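Local coordinates for protein putative 3-hydroxybutyryl-CoA dehydratase (Rhodopseudomonas palustris, PDB 3HIN) that probably acts as a lyase of the enoyl-CoA hydratase/isomerase (crotonase) family, perhaps a hydratase or dehydratase of acyl-CoA thioesters, at residues D50-I55 and R60-H65; D100-C105 and L122-A127; A137-P142 and G186-L191; G147-G152 and D169-G174; A212-F217 and Q246-A251. One frame throughout, in Å; residues are numbered along the deposited sequence.

Interaction 1 (D50-I55 and R60-H65); sequences DCLTDI and RAVVIH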
# COMPACT_ATOMS: atom_id res chain seq x y z
N ASP A 50 -10.70 -7.45 -24.64
CA ASP A 50 -10.54 -7.42 -26.09
C ASP A 50 -11.17 -6.20 -26.71
O ASP A 50 -10.52 -5.54 -27.51
CB ASP A 50 -11.14 -8.67 -26.75
CG ASP A 50 -10.21 -9.87 -26.71
OD1 ASP A 50 -9.08 -9.72 -26.14
OD2 ASP A 50 -10.61 -10.97 -27.23
N CYS A 51 -12.43 -5.90 -26.38
CA CYS A 51 -13.09 -4.73 -26.98
C CYS A 51 -12.33 -3.45 -26.66
O CYS A 51 -12.29 -2.57 -27.48
CB CYS A 51 -14.46 -4.53 -26.41
SG CYS A 51 -15.58 -5.70 -26.96
N LEU A 52 -11.77 -3.36 -25.46
CA LEU A 52 -10.95 -2.20 -25.10
C LEU A 52 -9.45 -2.32 -25.47
O LEU A 52 -8.65 -1.51 -25.05
CB LEU A 52 -11.14 -1.90 -23.63
CG LEU A 52 -12.58 -2.00 -23.15
CD1 LEU A 52 -12.66 -2.12 -21.63
CD2 LEU A 52 -13.33 -0.77 -23.61
N THR A 53 -9.05 -3.30 -26.28
CA THR A 53 -7.65 -3.33 -26.72
C THR A 53 -7.59 -2.80 -28.16
O THR A 53 -8.39 -3.22 -28.99
CB THR A 53 -7.06 -4.76 -26.55
OG1 THR A 53 -7.18 -5.09 -25.16
CG2 THR A 53 -5.55 -4.82 -26.92
N ASP A 54 -6.69 -1.85 -28.44
CA ASP A 54 -6.48 -1.36 -29.81
C ASP A 54 -7.79 -0.84 -30.37
O ASP A 54 -8.22 -1.23 -31.46
CB ASP A 54 -5.93 -2.46 -30.75
CG ASP A 54 -4.54 -2.92 -30.35
OD1 ASP A 54 -3.77 -2.14 -29.74
OD2 ASP A 54 -4.20 -4.09 -30.65
N ILE A 55 -8.44 0.02 -29.59
CA ILE A 55 -9.74 0.58 -29.93
C ILE A 55 -9.50 1.45 -31.16
O ILE A 55 -8.68 2.38 -31.10
CB ILE A 55 -10.22 1.55 -28.78
CG1 ILE A 55 -10.45 0.78 -27.48
CG2 ILE A 55 -11.42 2.40 -29.23
CD1 ILE A 55 -10.92 1.66 -26.30
N ARG A 60 -14.32 7.76 -30.27
CA ARG A 60 -13.98 8.83 -29.33
C ARG A 60 -14.68 8.77 -27.97
O ARG A 60 -14.45 9.62 -27.14
CB ARG A 60 -14.08 10.24 -29.97
CG ARG A 60 -13.13 10.40 -31.18
CD ARG A 60 -13.03 11.85 -31.70
NE ARG A 60 -14.31 12.27 -32.27
CZ ARG A 60 -14.79 11.93 -33.47
NH1 ARG A 60 -14.10 11.13 -34.30
NH2 ARG A 60 -16.00 12.37 -33.82
N ALA A 61 -15.49 7.72 -27.75
CA ALA A 61 -16.10 7.39 -26.49
C ALA A 61 -16.59 5.96 -26.49
O ALA A 61 -16.81 5.36 -27.56
CB ALA A 61 -17.25 8.35 -26.17
N VAL A 62 -16.73 5.43 -25.27
CA VAL A 62 -17.21 4.10 -25.01
C VAL A 62 -18.36 4.21 -24.02
O VAL A 62 -18.18 4.79 -22.95
CB VAL A 62 -16.15 3.17 -24.34
CG1 VAL A 62 -16.74 1.78 -24.21
CG2 VAL A 62 -14.92 3.08 -25.14
N VAL A 63 -19.52 3.64 -24.37
CA VAL A 63 -20.63 3.46 -23.41
C VAL A 63 -20.74 1.97 -23.09
O VAL A 63 -20.91 1.15 -24.00
CB VAL A 63 -21.96 3.94 -24.01
CG1 VAL A 63 -23.14 3.48 -23.15
CG2 VAL A 63 -21.92 5.49 -24.09
N ILE A 64 -20.62 1.62 -21.80
CA ILE A 64 -20.89 0.27 -21.37
C ILE A 64 -22.26 0.20 -20.70
O ILE A 64 -22.60 1.02 -19.86
CB ILE A 64 -19.90 -0.18 -20.37
CG1 ILE A 64 -18.51 -0.11 -20.93
CG2 ILE A 64 -20.25 -1.66 -19.88
CD1 ILE A 64 -17.48 -0.37 -19.84
N HIS A 65 -23.05 -0.78 -21.09
CA HIS A 65 -24.45 -0.76 -20.69
C HIS A 65 -24.96 -2.18 -20.55
O HIS A 65 -24.28 -3.07 -20.95
CB HIS A 65 -25.28 0.02 -21.71
CG HIS A 65 -25.32 -0.59 -23.07
ND1 HIS A 65 -26.47 -1.13 -23.62
CD2 HIS A 65 -24.37 -0.69 -24.03
CE1 HIS A 65 -26.21 -1.59 -24.83
NE2 HIS A 65 -24.95 -1.32 -25.11
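Leu52, Ile55 and Val62 meet through aliphatic branches alone, with no flat group between them; the one ring of the two segments, that of His65, lies far from residues 50-55 and meets the Tyr198 ring instead, planes at about 55°. The setting is a beta-alpha-beta unit of the crotonase fold, strand 26-31, helix 42-51 and strand 61-66, and the contact joins the turn just after that helix to the strand that follows. Val62 is the shared partner, and its two methyls are divided between two neighbours. CG1 of Val62, anti to the backbone N (chi1 -176°), approaches CD2 of Leu52 at 4.3 Å, whereas CG2 of Val62 approaches CD1 of Ile55 at 4.4 Å. Both distances are those of ordinary, unstrained van der Waals packing. Ile55 reaches Val62 with the end of an extended arm (chi2 180°). The backbones stay well separated, the CA atoms of Leu52 and Val62 being 8.9 Å apart. All three residues are buried. Ile29 of the adjacent strand touches both Leu52 and Val62, and Ile102 of helix 85-103 covers Leu52, so the contact is one patch of a larger apolar layer. Leu52 is where the chain leaves helical geometry, and the turn around it is closed by the backbone bond from Thr53 N to Asp50 O, 2.9 Å long.

Interaction 2 (D100-C105 and L122-A127); sequences DKIQYC and LELACA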
# COMPACT_ATOMS: atom_id res chain seq x y z
N ASP A 100 -8.18 -2.09 -15.85
CA ASP A 100 -7.20 -1.06 -16.21
C ASP A 100 -7.53 -0.55 -17.62
O ASP A 100 -7.30 0.62 -17.92
CB ASP A 100 -5.76 -1.62 -16.23
CG ASP A 100 -5.10 -1.64 -14.87
OD1 ASP A 100 -4.17 -2.44 -14.76
OD2 ASP A 100 -5.48 -0.92 -13.88
N LYS A 101 -8.04 -1.41 -18.51
CA LYS A 101 -8.35 -0.93 -19.87
C LYS A 101 -9.56 0.00 -19.87
O LYS A 101 -9.78 0.71 -20.81
CB LYS A 101 -8.67 -2.12 -20.79
CG LYS A 101 -7.57 -3.16 -20.80
CD LYS A 101 -6.33 -2.63 -21.42
CE LYS A 101 -5.67 -3.73 -22.29
NZ LYS A 101 -4.65 -3.09 -23.21
N ILE A 102 -10.37 -0.03 -18.82
CA ILE A 102 -11.42 0.96 -18.67
C ILE A 102 -10.85 2.26 -18.08
O ILE A 102 -10.93 3.33 -18.68
CB ILE A 102 -12.47 0.46 -17.70
CG1 ILE A 102 -12.95 -0.94 -18.15
CG2 ILE A 102 -13.65 1.45 -17.63
CD1 ILE A 102 -14.31 -1.40 -17.46
N GLN A 103 -10.29 2.16 -16.88
CA GLN A 103 -9.71 3.32 -16.20
C GLN A 103 -8.76 4.12 -17.10
O GLN A 103 -8.85 5.35 -17.17
CB GLN A 103 -8.87 2.88 -14.95
CG GLN A 103 -8.36 4.14 -14.11
CD GLN A 103 -7.81 3.74 -12.72
OE1 GLN A 103 -7.91 2.58 -12.32
NE2 GLN A 103 -7.24 4.70 -11.98
N TYR A 104 -7.84 3.40 -17.77
CA TYR A 104 -6.77 4.04 -18.50
C TYR A 104 -7.09 3.99 -19.98
O TYR A 104 -6.20 4.11 -20.82
CB TYR A 104 -5.37 3.43 -18.17
CG TYR A 104 -5.04 3.61 -16.72
CD1 TYR A 104 -5.05 2.50 -15.83
CD2 TYR A 104 -4.83 4.90 -16.19
CE1 TYR A 104 -4.80 2.69 -14.45
CE2 TYR A 104 -4.58 5.10 -14.83
CZ TYR A 104 -4.52 3.97 -13.97
OH TYR A 104 -4.27 4.15 -12.60
N CYS A 105 -8.37 3.85 -20.31
CA CYS A 105 -8.78 3.88 -21.73
C CYS A 105 -8.36 5.22 -22.37
O CYS A 105 -8.42 6.28 -21.74
CB CYS A 105 -10.30 3.70 -21.81
SG CYS A 105 -11.03 3.53 -23.51
N LEU A 122 -20.52 -3.43 -9.46
CA LEU A 122 -20.21 -2.07 -8.95
C LEU A 122 -18.75 -1.73 -9.31
O LEU A 122 -18.44 -0.64 -9.74
CB LEU A 122 -20.50 -1.96 -7.44
CG LEU A 122 -20.28 -0.61 -6.70
CD1 LEU A 122 -20.93 0.48 -7.53
CD2 LEU A 122 -20.96 -0.69 -5.35
N GLU A 123 -17.86 -2.71 -9.18
CA GLU A 123 -16.42 -2.50 -9.40
C GLU A 123 -16.17 -2.13 -10.87
O GLU A 123 -15.43 -1.18 -11.16
CB GLU A 123 -15.64 -3.75 -9.00
CG GLU A 123 -15.71 -3.97 -7.47
CD GLU A 123 -14.94 -5.21 -6.99
OE1 GLU A 123 -15.44 -6.31 -7.24
OE2 GLU A 123 -13.84 -5.11 -6.38
N LEU A 124 -16.89 -2.80 -11.76
CA LEU A 124 -16.90 -2.47 -13.19
C LEU A 124 -17.34 -1.01 -13.39
O LEU A 124 -16.69 -0.23 -14.07
CB LEU A 124 -17.91 -3.37 -13.86
CG LEU A 124 -18.07 -3.16 -15.35
CD1 LEU A 124 -16.66 -3.09 -15.82
CD2 LEU A 124 -18.73 -4.43 -15.95
N ALA A 125 -18.49 -0.67 -12.80
CA ALA A 125 -18.99 0.66 -12.86
C ALA A 125 -17.99 1.65 -12.32
O ALA A 125 -17.88 2.76 -12.85
CB ALA A 125 -20.30 0.81 -12.08
N CYS A 126 -17.29 1.27 -11.26
CA CYS A 126 -16.29 2.19 -10.67
C CYS A 126 -15.12 2.53 -11.58
O CYS A 126 -14.51 3.61 -11.44
CB CYS A 126 -15.76 1.68 -9.32
SG CYS A 126 -17.10 1.94 -8.11
N ALA A 127 -14.77 1.58 -12.46
CA ALA A 127 -13.64 1.77 -13.33
C ALA A 127 -13.96 2.80 -14.38
O ALA A 127 -13.03 3.46 -14.88
CB ALA A 127 -13.19 0.43 -13.96
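Ile102 supplies the apolar part of this contact, facing Leu124 and Ala127 near the C-terminal ends of two helices, 85-103 and 120-127. Its CB lies 3.8 Å from CB of Ala127, and its CD1 lies 3.3 Å from CD1 of Leu124, tighter than usual for two methyls. The Ile102 and Leu124 side chains cross at about a right angle. Because CG1 of Ile102 stands beside the backbone N (chi1 -53°), CD1 is carried toward Leu124 while CG2 turns to the backbone of Ala127, meeting its O at 3.5 Å. The second kind of interaction is a CA-H...O contact: CA of Gln103 lies 3.6 Å from O of Ala127, with 132° at the hydrogen, a bent and therefore weak attraction. It is possible because the backbones come so close, the CA atoms of Gln103 and Ala127 being 5.1 Å apart. The conventional polar groups turn elsewhere. OE1 of Gln103 accepts from Arg157, its backbone O accepts from His129, and its CG sits 3.7 Å above the centre of the Tyr104 ring. Phe99 of helix 85-103 also packs on Leu124 and Ala127. Cohesion between the two segments thus rests on shape, with a single methyl at Ala127 allowing the close approach and with a weak C-H contact from Gln103 CA to the Ala127 carbonyl oxygen.

Interaction 3 (A137-P142 and G186-L191); sequences AYYALP and GFSQYL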
# COMPACT_ATOMS: atom_id res chain seq x y z
N ALA A 137 -31.57 1.69 -10.70
CA ALA A 137 -30.20 1.19 -10.41
C ALA A 137 -30.11 1.11 -8.90
O ALA A 137 -30.67 1.97 -8.18
CB ALA A 137 -29.15 2.15 -10.99
N TYR A 138 -29.47 0.06 -8.40
CA TYR A 138 -29.25 -0.04 -6.96
C TYR A 138 -27.90 -0.69 -6.71
O TYR A 138 -27.45 -1.50 -7.52
CB TYR A 138 -30.38 -0.80 -6.24
CG TYR A 138 -30.59 -2.23 -6.72
CD1 TYR A 138 -29.97 -3.27 -6.09
CD2 TYR A 138 -31.42 -2.52 -7.81
CE1 TYR A 138 -30.15 -4.58 -6.50
CE2 TYR A 138 -31.65 -3.86 -8.24
CZ TYR A 138 -30.99 -4.87 -7.57
OH TYR A 138 -31.14 -6.18 -7.93
N TYR A 139 -27.27 -0.31 -5.60
CA TYR A 139 -25.85 -0.55 -5.35
C TYR A 139 -25.67 -1.34 -4.07
O TYR A 139 -26.40 -1.11 -3.05
CB TYR A 139 -25.12 0.75 -5.13
CG TYR A 139 -25.30 1.75 -6.24
CD1 TYR A 139 -24.61 1.59 -7.46
CD2 TYR A 139 -26.18 2.82 -6.11
CE1 TYR A 139 -24.78 2.46 -8.49
CE2 TYR A 139 -26.38 3.75 -7.17
CZ TYR A 139 -25.64 3.56 -8.34
OH TYR A 139 -25.78 4.41 -9.39
N ALA A 140 -24.75 -2.31 -4.12
CA ALA A 140 -24.47 -3.12 -2.97
C ALA A 140 -23.18 -3.87 -3.14
O ALA A 140 -22.74 -4.16 -4.29
CB ALA A 140 -25.60 -4.12 -2.70
N LEU A 141 -22.59 -4.21 -1.99
CA LEU A 141 -21.48 -5.13 -1.94
C LEU A 141 -21.83 -6.30 -1.03
O LEU A 141 -21.45 -6.31 0.14
CB LEU A 141 -20.25 -4.42 -1.40
CG LEU A 141 -19.79 -3.32 -2.33
CD1 LEU A 141 -18.89 -2.42 -1.47
CD2 LEU A 141 -19.08 -3.82 -3.56
N PRO A 142 -22.55 -7.30 -1.56
CA PRO A 142 -23.07 -8.42 -0.74
C PRO A 142 -22.01 -9.45 -0.35
O PRO A 142 -22.31 -10.38 0.36
CB PRO A 142 -24.07 -9.08 -1.69
CG PRO A 142 -23.30 -9.00 -2.99
CD PRO A 142 -22.96 -7.47 -2.97
N GLY A 186 -22.29 9.79 -4.26
CA GLY A 186 -21.15 9.79 -5.16
C GLY A 186 -21.06 8.62 -6.12
O GLY A 186 -20.09 8.50 -6.82
N PHE A 187 -22.08 7.76 -6.15
CA PHE A 187 -22.03 6.60 -6.99
C PHE A 187 -22.08 6.97 -8.46
O PHE A 187 -21.48 6.27 -9.29
CB PHE A 187 -23.15 5.62 -6.66
CG PHE A 187 -22.98 4.94 -5.31
CD1 PHE A 187 -22.46 3.66 -5.24
CD2 PHE A 187 -23.33 5.58 -4.14
CE1 PHE A 187 -22.33 2.99 -4.02
CE2 PHE A 187 -23.22 4.94 -2.93
CZ PHE A 187 -22.68 3.64 -2.86
N SER A 188 -22.84 8.02 -8.79
CA SER A 188 -22.95 8.43 -10.17
C SER A 188 -22.91 9.93 -10.28
O SER A 188 -23.38 10.67 -9.39
CB SER A 188 -24.24 7.91 -10.81
OG SER A 188 -25.44 8.54 -10.29
N GLN A 189 -22.44 10.45 -11.39
CA GLN A 189 -22.49 11.87 -11.56
C GLN A 189 -23.82 12.27 -12.10
O GLN A 189 -24.21 13.38 -11.98
CB GLN A 189 -21.41 12.33 -12.50
CG GLN A 189 -20.07 12.04 -12.03
CD GLN A 189 -19.48 10.90 -12.73
OE1 GLN A 189 -20.14 9.94 -13.00
NE2 GLN A 189 -18.24 11.01 -13.05
N TYR A 190 -24.53 11.34 -12.69
CA TYR A 190 -25.85 11.70 -13.21
C TYR A 190 -26.97 10.79 -12.69
O TYR A 190 -26.78 9.60 -12.58
CB TYR A 190 -25.88 11.63 -14.74
CG TYR A 190 -24.96 12.61 -15.44
CD1 TYR A 190 -25.44 13.87 -15.85
CD2 TYR A 190 -23.61 12.30 -15.69
CE1 TYR A 190 -24.60 14.79 -16.49
CE2 TYR A 190 -22.77 13.24 -16.35
CZ TYR A 190 -23.27 14.46 -16.71
OH TYR A 190 -22.44 15.39 -17.30
N LEU A 191 -28.17 11.33 -12.50
CA LEU A 191 -29.33 10.50 -12.36
C LEU A 191 -30.33 10.85 -13.45
O LEU A 191 -30.64 12.02 -13.67
CB LEU A 191 -29.97 10.71 -10.97
CG LEU A 191 -31.34 10.09 -10.64
CD1 LEU A 191 -31.26 8.56 -10.44
CD2 LEU A 191 -31.75 10.75 -9.35
O HOH W 1 -26.73 6.95 -8.52
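Tyr139 and Phe187 form an offset stack that is the tight half of this contact, with ring centroids 4.5 Å apart and planes inclined by 21°. The two side chains run past each other in opposite directions, so the outer part of the Phe187 ring lies by the base of Tyr139 and the base of Phe187 lies over the tyrosine ring. CD1 of Phe187 stands over the rim of the tyrosine face, 3.6 Å from CG of Tyr139, and CE1 of Phe187 reaches CB of Tyr139 at 3.7 Å. Further along the same ring, CB of Phe187 lies 3.8 Å from the Tyr139 centroid and only 18° off the ring normal, a CH-pi contact. The hydroxyl end is looser: OH of Tyr139 comes no nearer than 4.1 Å to CB of Ser188, and the polar link is made by a water, 2.8 Å from OH of Tyr139, which donates to OG of Ser188. That OG sits between its backbone N and carbonyl carbon (chi1 69°), where it also gives its own proton to O of Tyr190, 2.9 Å away, from well above the carbonyl plane. A leucine in place of Tyr139 would probably deprive Phe187 of its stacking face and leave the bridging water without its phenol partner. Strand 138-140 is the middle strand of a three-stranded sheet with 116-118 and 177-178. Phe187 follows helix 179-185 and also meets the Tyr177 ring, while Ala133 of strand 130-134 touches Tyr139 and Ser188, so the contact lies between the small sheet and strand 130-134 of the large one.

Interaction 4 (G147-G152 and D169-G174); sequences GIFVGG and DMMLTG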
# COMPACT_ATOMS: atom_id res chain seq x y z
N GLY A 147 -18.38 -14.09 3.62
CA GLY A 147 -17.05 -14.13 4.20
C GLY A 147 -15.95 -13.58 3.28
O GLY A 147 -14.78 -13.88 3.50
N ILE A 148 -16.28 -12.79 2.26
CA ILE A 148 -15.21 -12.42 1.35
C ILE A 148 -15.08 -10.91 1.01
O ILE A 148 -16.09 -10.20 0.96
CB ILE A 148 -15.24 -13.22 0.05
CG1 ILE A 148 -16.47 -12.88 -0.79
CG2 ILE A 148 -15.08 -14.80 0.31
CD1 ILE A 148 -16.10 -12.86 -2.28
N PHE A 149 -13.85 -10.49 0.77
CA PHE A 149 -13.50 -9.08 0.43
C PHE A 149 -13.67 -8.88 -1.10
O PHE A 149 -13.93 -9.85 -1.80
CB PHE A 149 -12.04 -8.85 0.85
CG PHE A 149 -11.63 -7.41 0.97
CD1 PHE A 149 -12.26 -6.55 1.86
CD2 PHE A 149 -10.57 -6.94 0.25
CE1 PHE A 149 -11.86 -5.17 1.99
CE2 PHE A 149 -10.13 -5.59 0.40
CZ PHE A 149 -10.80 -4.72 1.26
N VAL A 150 -13.58 -7.66 -1.60
CA VAL A 150 -13.66 -7.35 -3.05
C VAL A 150 -12.30 -7.67 -3.68
O VAL A 150 -11.26 -7.53 -3.01
CB VAL A 150 -13.97 -5.86 -3.29
CG1 VAL A 150 -15.40 -5.52 -2.97
CG2 VAL A 150 -13.06 -4.91 -2.45
N GLY A 151 -12.28 -8.10 -4.95
CA GLY A 151 -11.04 -8.43 -5.64
C GLY A 151 -10.96 -7.82 -7.00
O GLY A 151 -10.13 -8.26 -7.81
N GLY A 152 -11.82 -6.82 -7.26
CA GLY A 152 -11.97 -6.24 -8.57
C GLY A 152 -11.69 -4.75 -8.61
O GLY A 152 -12.21 -4.00 -9.49
N ASP A 169 -19.39 0.58 5.82
CA ASP A 169 -20.75 0.25 6.26
C ASP A 169 -21.44 -0.69 5.29
O ASP A 169 -22.03 -1.68 5.74
CB ASP A 169 -21.54 1.55 6.52
CG ASP A 169 -23.01 1.35 6.61
OD1 ASP A 169 -23.47 0.42 7.32
OD2 ASP A 169 -23.73 2.19 6.01
N MET A 170 -21.36 -0.42 3.99
CA MET A 170 -21.97 -1.32 2.93
C MET A 170 -21.46 -2.78 3.08
O MET A 170 -22.26 -3.72 3.04
CB MET A 170 -21.58 -0.86 1.50
CG MET A 170 -22.33 0.24 0.98
SD MET A 170 -21.68 0.84 -0.50
CE MET A 170 -22.78 -0.15 -1.57
N MET A 171 -20.15 -2.94 3.26
CA MET A 171 -19.53 -4.26 3.41
C MET A 171 -19.88 -4.93 4.73
O MET A 171 -20.17 -6.13 4.75
CB MET A 171 -18.00 -4.16 3.22
CG MET A 171 -17.63 -3.50 1.91
SD MET A 171 -15.85 -3.65 1.55
CE MET A 171 -15.99 -5.41 1.15
N LEU A 172 -19.92 -4.17 5.83
CA LEU A 172 -20.19 -4.84 7.09
C LEU A 172 -21.66 -5.25 7.27
O LEU A 172 -21.94 -6.19 8.06
CB LEU A 172 -19.79 -3.96 8.27
CG LEU A 172 -18.27 -3.72 8.37
CD1 LEU A 172 -18.07 -2.54 9.31
CD2 LEU A 172 -17.67 -4.99 8.91
N THR A 173 -22.58 -4.53 6.63
CA THR A 173 -24.01 -4.66 6.90
C THR A 173 -24.86 -5.09 5.72
O THR A 173 -26.04 -5.41 5.92
CB THR A 173 -24.69 -3.34 7.43
OG1 THR A 173 -24.67 -2.36 6.38
CG2 THR A 173 -23.96 -2.80 8.67
N GLY A 174 -24.30 -5.03 4.52
CA GLY A 174 -25.04 -5.32 3.28
C GLY A 174 -25.95 -4.18 2.87
O GLY A 174 -26.97 -4.41 2.20
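The 2.8 Å backbone bond from Gly174 N to Met170 O, the shortest settled polar bond here, closes the helical turn that presents Met171 to Phe149 and Val150. Within the same turn Thr173 N binds Asp169 O at 3.0 Å. Across the segments the contact is carried by the end of one side chain, the CE methyl of Met171. Met171 leaves the helix with CG beside the backbone N and runs extended until chi3 (73°) bends the terminal methyl aside. CE of Met171 then lies 4.0 Å from CD1 of Phe149 and 4.2 Å from CG1 of Val150, touching both with the same methyl. The sulfur stands farther back: SD of Met171 is 5.2 Å from the Phe149 centroid and 52° off the ring normal, an oblique approach. Val150 CG2 lies over the rim of one Phe149 face, 4.1 Å above its plane. Ser155 of helix 154-162 touches both Phe149 and Val150, and Leu141 backs Met171. With Phe149 exposed and its partners partly so, this is a Met-aromatic contact at the protein surface, joining the loop before helix 154-162 to helix 164-173.

Interaction 5 (A212-F217 and Q246-A251); sequences APLTNF and QSDQEA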
# COMPACT_ATOMS: atom_id res chain seq x y z
N ALA A 212 -10.76 17.66 -27.80
CA ALA A 212 -9.39 17.42 -28.32
C ALA A 212 -8.76 16.25 -27.55
O ALA A 212 -9.03 16.06 -26.37
CB ALA A 212 -8.51 18.70 -28.19
N PRO A 213 -7.92 15.45 -28.22
CA PRO A 213 -7.36 14.23 -27.62
C PRO A 213 -6.56 14.53 -26.35
O PRO A 213 -6.58 13.72 -25.39
CB PRO A 213 -6.43 13.70 -28.73
CG PRO A 213 -7.08 14.17 -29.96
CD PRO A 213 -7.53 15.58 -29.63
N LEU A 214 -5.86 15.67 -26.36
CA LEU A 214 -5.04 16.06 -25.22
C LEU A 214 -5.93 16.51 -24.04
O LEU A 214 -5.47 16.56 -22.89
CB LEU A 214 -4.04 17.14 -25.63
CG LEU A 214 -2.58 16.92 -25.24
CD1 LEU A 214 -2.11 15.49 -25.56
CD2 LEU A 214 -1.72 17.94 -25.90
N THR A 215 -7.19 16.85 -24.31
CA THR A 215 -8.07 17.13 -23.21
C THR A 215 -8.41 15.79 -22.56
O THR A 215 -8.26 15.67 -21.37
CB THR A 215 -9.34 17.90 -23.63
OG1 THR A 215 -8.97 19.26 -23.82
CG2 THR A 215 -10.40 17.86 -22.50
N ASN A 216 -8.82 14.79 -23.35
CA ASN A 216 -8.99 13.46 -22.78
C ASN A 216 -7.75 13.00 -22.07
O ASN A 216 -7.85 12.47 -20.98
CB ASN A 216 -9.43 12.36 -23.75
CG ASN A 216 -10.76 12.64 -24.37
OD1 ASN A 216 -11.60 13.41 -23.82
ND2 ASN A 216 -10.94 12.11 -25.57
N PHE A 217 -6.58 13.19 -22.67
CA PHE A 217 -5.40 12.74 -21.94
C PHE A 217 -5.28 13.39 -20.52
O PHE A 217 -5.06 12.70 -19.51
CB PHE A 217 -4.15 13.02 -22.76
CG PHE A 217 -2.93 12.44 -22.15
CD1 PHE A 217 -2.68 11.10 -22.29
CD2 PHE A 217 -2.09 13.21 -21.37
CE1 PHE A 217 -1.54 10.54 -21.69
CE2 PHE A 217 -0.94 12.66 -20.76
CZ PHE A 217 -0.69 11.33 -20.92
N GLN A 246 -2.12 23.64 -24.03
CA GLN A 246 -2.41 24.89 -24.61
C GLN A 246 -1.48 25.14 -25.77
O GLN A 246 -1.75 25.96 -26.64
CB GLN A 246 -2.30 26.03 -23.57
CG GLN A 246 -0.91 26.35 -22.98
CD GLN A 246 -0.03 27.28 -23.82
OE1 GLN A 246 -0.54 28.05 -24.63
NE2 GLN A 246 1.31 27.23 -23.61
N SER A 247 -0.34 24.47 -25.84
CA SER A 247 0.51 24.89 -26.93
C SER A 247 0.29 23.98 -28.15
O SER A 247 0.89 24.21 -29.19
CB SER A 247 1.95 25.06 -26.45
OG SER A 247 2.51 23.80 -26.33
N ASP A 248 -0.63 23.02 -28.04
CA ASP A 248 -0.95 22.07 -29.09
C ASP A 248 -1.82 22.61 -30.26
O ASP A 248 -2.77 23.41 -30.02
CB ASP A 248 -1.68 20.90 -28.48
CG ASP A 248 -1.94 19.80 -29.46
OD1 ASP A 248 -1.17 18.83 -29.41
OD2 ASP A 248 -2.88 19.91 -30.28
N GLN A 249 -1.55 22.15 -31.49
CA GLN A 249 -2.21 22.72 -32.68
C GLN A 249 -3.73 22.66 -32.63
O GLN A 249 -4.38 23.64 -33.01
CB GLN A 249 -1.65 22.17 -34.00
CG GLN A 249 -1.89 23.14 -35.19
CD GLN A 249 -1.21 24.55 -34.99
OE1 GLN A 249 -0.04 24.64 -34.59
NE2 GLN A 249 -1.96 25.62 -35.26
N GLU A 250 -4.30 21.55 -32.16
CA GLU A 250 -5.76 21.44 -31.97
C GLU A 250 -6.32 22.53 -31.02
O GLU A 250 -7.41 23.08 -31.30
CB GLU A 250 -6.21 20.05 -31.47
CG GLU A 250 -7.79 19.91 -31.36
CD GLU A 250 -8.55 20.30 -32.68
OE1 GLU A 250 -8.02 20.04 -33.78
OE2 GLU A 250 -9.69 20.85 -32.62
N ALA A 251 -5.61 22.80 -29.91
CA ALA A 251 -6.00 23.92 -29.02
C ALA A 251 -5.95 25.31 -29.71
O ALA A 251 -6.84 26.12 -29.50
CB ALA A 251 -5.17 23.90 -27.72
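Asp248 and Glu250 both hold CG anti to the backbone N, which swings their side chains toward Leu214 and Ala212; in Asp248 chi1 is -175°, and in Glu250 a bend at chi2 (53°) then turns the carboxylate away, so that it is the CG methylene that meets the other segment. CG of Glu250 lies 3.5 Å from CB of Ala212, a carbon-to-carbon touch. Its charged end is engaged along its own helix, OE2 pairing with Arg254 in a salt bridge. Leu214 crosses the Asp248 side chain at a slant, with CD2 of Leu214 3.7 Å from OD1 of Asp248 and 3.9 Å from CB of Asp248. The other carboxylate oxygen has a definite role: Asp248 is an N-cap, its OD2 accepting from N of Glu250 at 2.9 Å, on the anti side of the carboxylate and with a bent N-H...O angle of 139°. Were Asp248 an alanine, the amide of Glu250 would probably lose its cap at the helix start, and Leu214 CD2 would have less side chain to pack on. Ala212 occupies the N-cap position of helix 213-228, without a capping side chain; its O accepts from Thr215 N at 2.9 Å and, at longer range, from Asn216 N. The contact therefore sets the start of helix 213-228 against the turn between helices 231-247 and 249-265, while Val244 touches Leu214 and Met241 touches Phe217.

In the fold
Interactions 1, 2 and 3 are buried, whereas 4 and 5 lie at the surface, their centres about 40 Å apart. Interactions 1 and 2 share one apolar layer: CD1 of Leu52 lies 3.7 Å from CG1 of Ile102, so the turn after helix 42-51 continues into the helix pair. Leu122, on the helix of interaction 2, packs on Tyr139 and Phe187, and Met170, on the helix of interaction 4, also touches Phe187; 4 is nested in the loop that 3 closes. Chemistry follows position: aliphatic branches in 1, joined in 2 by a weak CA-H...O contact, stacked rings with a bridging water in 3, a thioether beside an exposed ring in 4, and carbon contacts beside one aspartate-capped helix start in 5, which touches none of the others.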